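Long-range contacts in DUF3201 domain-containing protein (Pyrococcus furiosus, PDB 1YB3), which is of unknown function, a conserved DUF3201-family protein of a hyperthermophilic archaeon built from an antiparallel sheet packed against helices: residues Asn19-Asp24 and Leu151-Glu156; Glu42-Val47 and Pro66-Lys71; Tyr84-Phe89 and Met144-Val149. All coordinates share one frame; numbering follows the deposited sequence.

Contact 1 of 3, residues Asn19-Asp24 and Leu151-Glu156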
loop_
_atom_site.group_PDB
_atom_site.type_symbol
_atom_site.label_atom_id
_atom_site.label_comp_id
_atom_site.label_asym_id
_atom_site.label_seq_id
_atom_site.Cartn_x
_atom_site.Cartn_y
_atom_site.Cartn_z
ATOM N N ASN A 19 11.864 -15.699 -7.597
ATOM C CA ASN A 19 11.234 -15.727 -8.925
ATOM C C ASN A 19 9.739 -15.395 -8.850
ATOM O O ASN A 19 9.188 -14.776 -9.775
ATOM C CB ASN A 19 11.454 -17.080 -9.611
ATOM C CG ASN A 19 12.703 -17.096 -10.474
ATOM O OD1 ASN A 19 13.177 -16.045 -10.908
ATOM N ND2 ASN A 19 13.229 -18.292 -10.749
ATOM N N ARG A 20 9.104 -15.811 -7.762
ATOM C CA ARG A 20 7.678 -15.511 -7.521
ATOM C C ARG A 20 7.439 -14.024 -7.284
ATOM O O ARG A 20 6.533 -13.445 -7.888
ATOM C CB ARG A 20 7.134 -16.349 -6.349
ATOM C CG ARG A 20 5.667 -16.057 -5.992
ATOM C CD ARG A 20 5.077 -17.074 -5.003
ATOM N NE ARG A 20 5.606 -16.935 -3.645
ATOM C CZ ARG A 20 5.006 -17.397 -2.544
ATOM N NH1 ARG A 20 3.828 -18.010 -2.621
ATOM N NH2 ARG A 20 5.578 -17.233 -1.354
ATOM N N ILE A 21 8.244 -13.403 -6.424
ATOM C CA ILE A 21 8.123 -11.959 -6.129
ATOM C C ILE A 21 8.240 -11.125 -7.414
ATOM O O ILE A 21 7.347 -10.318 -7.746
ATOM C CB ILE A 21 9.180 -11.500 -5.064
ATOM C CG1 ILE A 21 8.886 -12.101 -3.687
ATOM C CG2 ILE A 21 9.316 -9.955 -5.002
ATOM C CD1 ILE A 21 10.064 -11.982 -2.712
ATOM N N TRP A 22 9.329 -11.329 -8.162
ATOM C CA TRP A 22 9.535 -10.539 -9.362
ATOM C C TRP A 22 8.595 -10.925 -10.512
ATOM O O TRP A 22 8.010 -10.039 -11.145
ATOM C CB TRP A 22 11.025 -10.509 -9.779
ATOM C CG TRP A 22 11.774 -9.400 -9.098
ATOM C CD1 TRP A 22 11.998 -8.143 -9.592
ATOM C CD2 TRP A 22 12.385 -9.431 -7.802
ATOM N NE1 TRP A 22 12.696 -7.400 -8.689
ATOM C CE2 TRP A 22 12.952 -8.158 -7.581
ATOM C CE3 TRP A 22 12.507 -10.404 -6.808
ATOM C CZ2 TRP A 22 13.646 -7.833 -6.403
ATOM C CZ3 TRP A 22 13.192 -10.082 -5.632
ATOM C CH2 TRP A 22 13.752 -8.803 -5.443
ATOM N N GLY A 23 8.402 -12.230 -10.745
ATOM C CA GLY A 23 7.513 -12.722 -11.810
ATOM C C GLY A 23 6.080 -12.244 -11.611
ATOM O O GLY A 23 5.430 -11.795 -12.558
ATOM N N ASP A 24 5.612 -12.299 -10.369
ATOM C CA ASP A 24 4.251 -11.862 -10.050
ATOM C C ASP A 24 4.033 -10.368 -10.321
ATOM O O ASP A 24 2.933 -9.983 -10.753
ATOM C CB ASP A 24 3.884 -12.179 -8.593
ATOM C CG ASP A 24 3.538 -13.654 -8.365
ATOM O OD1 ASP A 24 3.703 -14.487 -9.289
ATOM O OD2 ASP A 24 3.094 -13.973 -7.239
ATOM N N LEU A 151 -1.407 -7.891 1.087
ATOM C CA LEU A 151 -2.296 -8.976 0.623
ATOM C C LEU A 151 -1.724 -10.391 0.515
ATOM O O LEU A 151 -2.369 -11.264 -0.085
ATOM C CB LEU A 151 -2.920 -8.611 -0.724
ATOM C CG LEU A 151 -3.920 -7.462 -0.589
ATOM C CD1 LEU A 151 -4.114 -6.764 -1.888
ATOM C CD2 LEU A 151 -5.236 -7.933 0.012
ATOM N N GLY A 152 -0.541 -10.636 1.054
ATOM C CA GLY A 152 0.124 -11.921 0.738
ATOM C C GLY A 152 0.199 -12.141 -0.777
ATOM O O GLY A 152 0.103 -11.188 -1.552
ATOM N N PHE A 153 0.343 -13.396 -1.217
ATOM C CA PHE A 153 0.527 -13.659 -2.648
ATOM C C PHE A 153 -0.767 -14.055 -3.351
ATOM O O PHE A 153 -0.812 -15.014 -4.145
ATOM C CB PHE A 153 1.657 -14.687 -2.882
ATOM C CG PHE A 153 3.035 -14.137 -2.584
ATOM C CD1 PHE A 153 3.697 -13.339 -3.519
ATOM C CD2 PHE A 153 3.647 -14.387 -1.364
ATOM C CE1 PHE A 153 4.969 -12.807 -3.247
ATOM C CE2 PHE A 153 4.934 -13.851 -1.076
ATOM C CZ PHE A 153 5.580 -13.068 -2.029
ATOM N N ASP A 154 -1.819 -13.304 -3.036
ATOM C CA ASP A 154 -3.166 -13.596 -3.552
ATOM C C ASP A 154 -3.485 -12.634 -4.690
ATOM O O ASP A 154 -3.875 -11.475 -4.466
ATOM C CB ASP A 154 -4.186 -13.509 -2.415
ATOM C CG ASP A 154 -5.569 -14.016 -2.815
ATOM O OD1 ASP A 154 -5.938 -13.891 -4.000
ATOM O OD2 ASP A 154 -6.279 -14.541 -1.927
ATOM N N LYS A 155 -3.330 -13.125 -5.915
ATOM C CA LYS A 155 -3.567 -12.329 -7.135
ATOM C C LYS A 155 -5.013 -11.844 -7.254
ATOM O O LYS A 155 -5.268 -10.681 -7.558
ATOM C CB LYS A 155 -3.176 -13.149 -8.382
ATOM C CG LYS A 155 -1.749 -13.701 -8.345
ATOM C CD LYS A 155 -1.454 -14.594 -9.575
ATOM C CE LYS A 155 -0.027 -15.137 -9.515
ATOM N NZ LYS A 155 0.374 -15.825 -10.778
ATOM N N GLU A 156 -5.967 -12.720 -6.959
ATOM C CA GLU A 156 -7.383 -12.324 -6.988
ATOM C C GLU A 156 -7.639 -11.154 -6.055
ATOM O O GLU A 156 -8.380 -10.231 -6.401
ATOM C CB GLU A 156 -8.279 -13.514 -6.593
ATOM C CG GLU A 156 -9.810 -13.276 -6.783
ATOM C CD GLU A 156 -10.521 -12.623 -5.548
ATOM O OE1 GLU A 156 -9.892 -12.513 -4.472
ATOM O OE2 GLU A 156 -11.724 -12.229 -5.654
#
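Arg20 lays its guanidinium flat over one face of the Phe153 ring. The two planes are only 17° apart, so the flat groups stack. Arg20 CZ stands over the ring face, 3.9 Å from the Phe153 ring centroid, and makes a cation-pi contact. Arg20 NH2 comes closest, 3.4 Å from Phe153 CD2. The Arg20 chain leaves the helix with CG anti to the backbone N (chi1 178°) and then bends at chi3. Phe153 CD2 in turn sits over the centre of the guanidinium. Arg20 NE is buried here and has no hydrogen-bond partner in the model.

Ile21 meets the same ring differently. Its CG1 touches the edge near the ring plane, 3.8 Å from Phe153 CZ. The contact joins helix 11-35 to the turn between strand 144-150 and helix 155-171, near the N-terminus of the latter. Asp154 is the N-cap of that helix, and its OD1 accepts a hydrogen bond from Glu157 N.

Asp24, one helical turn after Arg20, brings OD2 to 3.8 Å from Phe153 CD1. Its carboxylate plane is steeply inclined to the ring. Lys155, extended beyond CG, crosses Asp24 at about a right angle. Asp24 OD1 and Lys155 NZ form a long salt bridge of 3.9 Å. The stronger partner of Lys155 NZ is Glu27, on the same helix as Asp24.

Contact 2 of 3, residues Glu42-Val47 and Pro66-Lys71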
loop_
_atom_site.group_PDB
_atom_site.type_symbol
_atom_site.label_atom_id
_atom_site.label_comp_id
_atom_site.label_asym_id
_atom_site.label_seq_id
_atom_site.Cartn_x
_atom_site.Cartn_y
_atom_site.Cartn_z
ATOM N N GLU A 42 2.685 2.923 -14.657
ATOM C CA GLU A 42 4.066 3.042 -15.112
ATOM C C GLU A 42 4.759 1.676 -15.102
ATOM O O GLU A 42 4.167 0.680 -14.707
ATOM C CB GLU A 42 4.829 4.055 -14.251
ATOM C CG GLU A 42 4.209 5.463 -14.225
ATOM C CD GLU A 42 4.346 6.197 -15.552
ATOM O OE1 GLU A 42 5.072 5.711 -16.448
ATOM O OE2 GLU A 42 3.724 7.268 -15.704
ATOM N N GLU A 43 6.023 1.644 -15.542
ATOM C CA GLU A 43 6.785 0.393 -15.584
ATOM C C GLU A 43 7.297 -0.006 -14.204
ATOM O O GLU A 43 7.453 0.824 -13.319
ATOM C CB GLU A 43 7.972 0.518 -16.544
ATOM C CG GLU A 43 7.592 0.918 -17.982
ATOM C CD GLU A 43 6.743 -0.128 -18.704
ATOM O OE1 GLU A 43 6.712 -1.302 -18.274
ATOM O OE2 GLU A 43 6.104 0.232 -19.719
ATOM N N VAL A 44 7.603 -1.286 -14.046
ATOM C CA VAL A 44 8.180 -1.790 -12.807
ATOM C C VAL A 44 9.572 -1.193 -12.614
ATOM O O VAL A 44 10.358 -1.123 -13.568
ATOM C CB VAL A 44 8.278 -3.334 -12.830
ATOM C CG1 VAL A 44 9.035 -3.852 -11.608
ATOM C CG2 VAL A 44 6.887 -3.957 -12.920
ATOM N N SER A 45 9.852 -0.744 -11.396
ATOM C CA SER A 45 11.186 -0.279 -11.049
ATOM C C SER A 45 11.620 -0.931 -9.736
ATOM O O SER A 45 10.841 -1.652 -9.101
ATOM C CB SER A 45 11.217 1.245 -10.976
ATOM O OG SER A 45 10.609 1.714 -9.784
ATOM N N GLU A 46 12.871 -0.703 -9.340
ATOM C CA GLU A 46 13.387 -1.311 -8.122
ATOM C C GLU A 46 13.472 -0.294 -7.004
ATOM O O GLU A 46 14.020 0.797 -7.179
ATOM C CB GLU A 46 14.749 -1.959 -8.383
ATOM C CG GLU A 46 14.714 -3.049 -9.440
ATOM C CD GLU A 46 13.711 -4.168 -9.120
ATOM O OE1 GLU A 46 13.626 -4.591 -7.941
ATOM O OE2 GLU A 46 13.024 -4.641 -10.055
ATOM N N VAL A 47 12.901 -0.643 -5.862
ATOM C CA VAL A 47 12.888 0.226 -4.712
ATOM C C VAL A 47 13.833 -0.354 -3.656
ATOM O O VAL A 47 13.651 -1.482 -3.229
ATOM C CB VAL A 47 11.457 0.327 -4.116
ATOM C CG1 VAL A 47 11.466 1.141 -2.815
ATOM C CG2 VAL A 47 10.475 0.928 -5.159
ATOM N N PRO A 66 10.361 -5.056 -6.187
ATOM C CA PRO A 66 9.710 -4.455 -7.374
ATOM C C PRO A 66 8.449 -3.644 -7.032
ATOM O O PRO A 66 7.696 -4.015 -6.135
ATOM C CB PRO A 66 9.376 -5.669 -8.245
ATOM C CG PRO A 66 9.099 -6.787 -7.226
ATOM C CD PRO A 66 10.023 -6.489 -6.031
ATOM N N ALA A 67 8.249 -2.528 -7.733
ATOM C CA ALA A 67 7.016 -1.743 -7.565
ATOM C C ALA A 67 6.774 -0.945 -8.827
ATOM O O ALA A 67 7.712 -0.608 -9.543
ATOM C CB ALA A 67 7.105 -0.821 -6.332
ATOM N N PHE A 68 5.512 -0.610 -9.092
ATOM C CA PHE A 68 5.188 0.258 -10.238
ATOM C C PHE A 68 4.166 1.303 -9.817
ATOM O O PHE A 68 3.261 1.000 -9.038
ATOM C CB PHE A 68 4.710 -0.534 -11.472
ATOM C CG PHE A 68 3.502 -1.406 -11.240
ATOM C CD1 PHE A 68 2.203 -0.920 -11.514
ATOM C CD2 PHE A 68 3.640 -2.720 -10.762
ATOM C CE1 PHE A 68 1.082 -1.740 -11.327
ATOM C CE2 PHE A 68 2.534 -3.531 -10.576
ATOM C CZ PHE A 68 1.231 -3.025 -10.844
ATOM N N ALA A 69 4.345 2.531 -10.314
ATOM C CA ALA A 69 3.428 3.646 -10.032
ATOM C C ALA A 69 2.086 3.490 -10.742
ATOM O O ALA A 69 2.012 3.001 -11.893
ATOM C CB ALA A 69 4.081 4.959 -10.494
ATOM N N VAL A 70 1.036 3.915 -10.040
ATOM C CA VAL A 70 -0.310 4.084 -10.597
ATOM C C VAL A 70 -0.716 5.511 -10.227
ATOM O O VAL A 70 -0.933 5.812 -9.075
ATOM C CB VAL A 70 -1.329 3.083 -10.009
ATOM C CG1 VAL A 70 -2.724 3.280 -10.670
ATOM C CG2 VAL A 70 -0.860 1.618 -10.154
ATOM N N LYS A 71 -0.763 6.396 -11.216
ATOM C CA LYS A 71 -1.027 7.815 -10.950
ATOM C C LYS A 71 -2.530 8.033 -10.771
ATOM O O LYS A 71 -3.321 7.371 -11.426
ATOM C CB LYS A 71 -0.506 8.665 -12.089
ATOM C CG LYS A 71 0.985 8.464 -12.362
ATOM C CD LYS A 71 1.491 9.541 -13.301
ATOM C CE LYS A 71 2.989 9.441 -13.452
ATOM N NZ LYS A 71 3.511 10.684 -14.094
HETATM O O HOH W 1 6.874 3.048 -11.576
HETATM O O HOH W 2 7.740 2.743 -9.075
#
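Antiparallel strand pairing at one edge of the seven-stranded sheet joins Glu42-Val47 to Pro66-Lys71. Strand 40-47 is outermost within the chain and is interrupted partway along. Ser45 and Ala67 form a hydrogen-bonded pair. Ser45 N donates to Ala67 O at 2.8 Å, and Ala67 N returns a bond to Ser45 O. Glu46 and Pro66 are the next pair, non-hydrogen-bonded.

Toward Glu42 the direct pairing is interrupted. A water takes over there, donating to Glu43 O and accepting from Ala69 N, each at 2.9 Å. Direct bonding resumes with Glu42 N to Ala69 O, a nearly straight bond of 172°.

The side chains pack on both faces of the sheet. Val44 runs alongside Pro66, with Val44 CG1 3.8 Å from Pro66 CB. Its other methyl, CG2, approaches Phe68 CD2. Helix 11-35 covers this face, with Ile25 against Val44, and Ile21 and Trp22 against Pro66. On the face of Ser45 and Ala67, Val47 CG2 meets Ala67 CB at 4.0 Å.

Polar ends flank the pairing. Glu46 OE1 accepts a hydrogen bond from Trp22 NE1. At the other end Glu42 turns CD back at chi2 (-70°), and its OE2 lies 3.2 Å from Lys71 CE, while Glu42 OE2 and Lys71 NZ form a long salt bridge at 3.8 Å.

Contact 3 of 3, residues Tyr84-Phe89 and Met144-Val149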
loop_
_atom_site.group_PDB
_atom_site.type_symbol
_atom_site.label_atom_id
_atom_site.label_comp_id
_atom_site.label_asym_id
_atom_site.label_seq_id
_atom_site.Cartn_x
_atom_site.Cartn_y
_atom_site.Cartn_z
ATOM N N TYR A 84 1.416 -5.603 -2.214
ATOM C CA TYR A 84 0.812 -4.467 -1.526
ATOM C C TYR A 84 0.428 -3.407 -2.556
ATOM O O TYR A 84 0.921 -3.409 -3.690
ATOM C CB TYR A 84 1.770 -3.875 -0.494
ATOM C CG TYR A 84 2.946 -3.176 -1.139
ATOM C CD1 TYR A 84 2.877 -1.829 -1.450
ATOM C CD2 TYR A 84 4.101 -3.886 -1.499
ATOM C CE1 TYR A 84 3.949 -1.168 -2.097
ATOM C CE2 TYR A 84 5.174 -3.236 -2.134
ATOM C CZ TYR A 84 5.089 -1.894 -2.419
ATOM O OH TYR A 84 6.135 -1.250 -3.055
ATOM N N PHE A 85 -0.475 -2.513 -2.164
ATOM C CA PHE A 85 -0.624 -1.267 -2.885
ATOM C C PHE A 85 -0.762 -0.159 -1.864
ATOM O O PHE A 85 -1.108 -0.397 -0.703
ATOM C CB PHE A 85 -1.806 -1.299 -3.878
ATOM C CG PHE A 85 -3.158 -1.424 -3.214
ATOM C CD1 PHE A 85 -3.861 -0.283 -2.846
ATOM C CD2 PHE A 85 -3.719 -2.673 -2.985
ATOM C CE1 PHE A 85 -5.121 -0.377 -2.237
ATOM C CE2 PHE A 85 -4.983 -2.785 -2.344
ATOM C CZ PHE A 85 -5.668 -1.625 -1.967
ATOM N N VAL A 86 -0.437 1.046 -2.304
ATOM C CA VAL A 86 -0.506 2.215 -1.433
ATOM C C VAL A 86 -0.907 3.419 -2.262
ATOM O O VAL A 86 -0.430 3.570 -3.392
ATOM C CB VAL A 86 0.861 2.459 -0.697
ATOM C CG1 VAL A 86 2.013 2.522 -1.676
ATOM C CG2 VAL A 86 0.803 3.711 0.213
ATOM N N PHE A 87 -1.788 4.268 -1.715
ATOM C CA PHE A 87 -2.100 5.546 -2.341
ATOM C C PHE A 87 -1.849 6.659 -1.351
ATOM O O PHE A 87 -2.181 6.512 -0.170
ATOM C CB PHE A 87 -3.565 5.600 -2.761
ATOM C CG PHE A 87 -3.830 4.927 -4.088
ATOM C CD1 PHE A 87 -3.749 5.659 -5.261
ATOM C CD2 PHE A 87 -4.164 3.585 -4.143
ATOM C CE1 PHE A 87 -3.980 5.063 -6.501
ATOM C CE2 PHE A 87 -4.408 2.967 -5.402
ATOM C CZ PHE A 87 -4.312 3.716 -6.555
ATOM N N ALA A 88 -1.292 7.757 -1.856
ATOM C CA ALA A 88 -1.002 8.946 -1.050
ATOM C C ALA A 88 -1.978 10.036 -1.437
ATOM O O ALA A 88 -2.194 10.282 -2.641
ATOM C CB ALA A 88 0.426 9.416 -1.294
ATOM N N PHE A 89 -2.525 10.724 -0.435
ATOM C CA PHE A 89 -3.425 11.848 -0.672
ATOM C C PHE A 89 -3.019 13.046 0.204
ATOM O O PHE A 89 -2.590 12.841 1.352
ATOM C CB PHE A 89 -4.870 11.471 -0.356
ATOM C CG PHE A 89 -5.400 10.311 -1.171
ATOM C CD1 PHE A 89 -5.628 10.453 -2.544
ATOM C CD2 PHE A 89 -5.709 9.098 -0.562
ATOM C CE1 PHE A 89 -6.125 9.368 -3.298
ATOM C CE2 PHE A 89 -6.219 8.032 -1.307
ATOM C CZ PHE A 89 -6.420 8.179 -2.678
HETATM N N MSE A 144 1.325 14.671 3.179
HETATM C CA MSE A 144 0.827 13.537 2.369
HETATM C C MSE A 144 0.577 12.346 3.288
HETATM O O MSE A 144 1.457 11.969 4.078
HETATM C CB MSE A 144 1.849 13.163 1.284
HETATM C CG MSE A 144 2.176 14.290 0.301
HETATM SE SE MSE A 144 0.602 14.834 -0.730
HETATM C CE MSE A 144 0.147 13.105 -1.444
ATOM N N ILE A 145 -0.619 11.762 3.205
ATOM C CA ILE A 145 -0.972 10.617 4.040
ATOM C C ILE A 145 -1.122 9.399 3.139
ATOM O O ILE A 145 -1.864 9.450 2.158
ATOM C CB ILE A 145 -2.304 10.835 4.819
ATOM C CG1 ILE A 145 -2.336 12.207 5.547
ATOM C CG2 ILE A 145 -2.622 9.647 5.754
ATOM C CD1 ILE A 145 -1.126 12.495 6.488
ATOM N N ASN A 146 -0.414 8.324 3.485
ATOM C CA ASN A 146 -0.406 7.087 2.713
ATOM C C ASN A 146 -1.295 6.036 3.340
ATOM O O ASN A 146 -1.310 5.860 4.574
ATOM C CB ASN A 146 1.009 6.517 2.624
ATOM C CG ASN A 146 1.941 7.398 1.849
ATOM O OD1 ASN A 146 2.035 7.300 0.637
ATOM N ND2 ASN A 146 2.666 8.262 2.556
ATOM N N PHE A 147 -2.029 5.306 2.482
ATOM C CA PHE A 147 -2.911 4.223 2.894
ATOM C C PHE A 147 -2.422 2.993 2.158
ATOM O O PHE A 147 -2.516 2.942 0.935
ATOM C CB PHE A 147 -4.352 4.540 2.464
ATOM C CG PHE A 147 -4.896 5.779 3.118
ATOM C CD1 PHE A 147 -5.703 5.685 4.258
ATOM C CD2 PHE A 147 -4.525 7.052 2.635
ATOM C CE1 PHE A 147 -6.170 6.852 4.905
ATOM C CE2 PHE A 147 -4.969 8.214 3.265
ATOM C CZ PHE A 147 -5.798 8.113 4.408
ATOM N N GLU A 148 -1.837 2.049 2.895
ATOM C CA GLU A 148 -1.245 0.833 2.322
ATOM C C GLU A 148 -2.041 -0.404 2.741
ATOM O O GLU A 148 -2.355 -0.580 3.917
ATOM C CB GLU A 148 0.242 0.656 2.748
ATOM C CG GLU A 148 0.796 -0.706 2.349
ATOM C CD GLU A 148 2.286 -0.910 2.681
ATOM O OE1 GLU A 148 3.008 0.106 2.804
ATOM O OE2 GLU A 148 2.727 -2.073 2.798
ATOM N N VAL A 149 -2.379 -1.250 1.767
ATOM C CA VAL A 149 -3.033 -2.520 2.047
ATOM C C VAL A 149 -2.096 -3.652 1.597
ATOM O O VAL A 149 -1.605 -3.629 0.457
ATOM C CB VAL A 149 -4.400 -2.594 1.318
ATOM C CG1 VAL A 149 -5.070 -3.929 1.583
ATOM C CG2 VAL A 149 -5.302 -1.366 1.740
#
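Phe85 and Val149 pack against each other on the buried face of an antiparallel strand pair. The two side chains run alongside each other. Val149 CB sits over the face of the Phe85 ring, 4.1 Å from its centroid, in a CH-pi contact.

Farther along this face Phe89 and Phe147 cross at about a right angle. Phe147 CE2 lies in the plane of the Phe89 ring, at its edge. Phe147 CD2 is 4.0 Å from Phe89 CD2. Helix 155-171 covers these aromatics: Phe165 touches Phe87, Phe89 and Phe147, and Ile162 touches Phe85. Phe98 meets the Phe147 ring edge-to-face. The two strands lie inside the sheet, between strands 74-79 and 108-112.

The opposite face carries Val86, Ala88, Asn146 and Glu148, all partly exposed. Packing there is lighter and mixed in character. Val86 CG2 rests 3.7 Å from Asn146 CB. Asn146 OD1 reaches Ala88 CB at 3.3 Å, and Asn146 ND2 makes a weak hydrogen bond to Gly113 O. The selenomethionine at Met144, bent at chi2 and chi3, curls its CE back to 3.7 Å from Ala88 CB. Glu148 sends OE2 to 3.9 Å from Tyr84 CB, while its OE1 is hydrogen-bonded to Tyr112 OH. Tyr84 OH is hydrogen-bonded to His65 NE2.

Six backbone hydrogen bonds join the strands, two at each of the pairs Phe85-Val149, Phe87-Phe147 and Phe89-Ile145. Val149 N to Phe85 O is 2.9 Å. The chemistry is thus two-sided: carbon and aromatic contacts seal the helix-covered face, whereas on the other the bond to Tyr112 steadies Glu148. Glu148 OE2 lies close to Asp150 OD1, so these like charges may raise the proton affinity of one carboxylate.

Overall arrangement
Contacts 2 and 3 belong to the same sheet, their centres about 14 Å apart. Contact 2 joins an outermost strand to its neighbour; contact 3 is farther in, with strand 74-79 between the two pairs. Ala67 CB lies 3.4 Å from Tyr84 OH, linking them directly. Contact 1 pins helix 11-35 to the start of helix 155-171. Its centre is about 15 Å from that of contact 2 and about 19 Å from that of contact 3. Ile21 CG2 packs 3.7 Å from Pro66 CD. Leu151, just ahead of helix 155-171, brings contact 1 to the edge of contact 3, with Leu151 CD1 4.1 Å from Phe85 CE2. No active site is known.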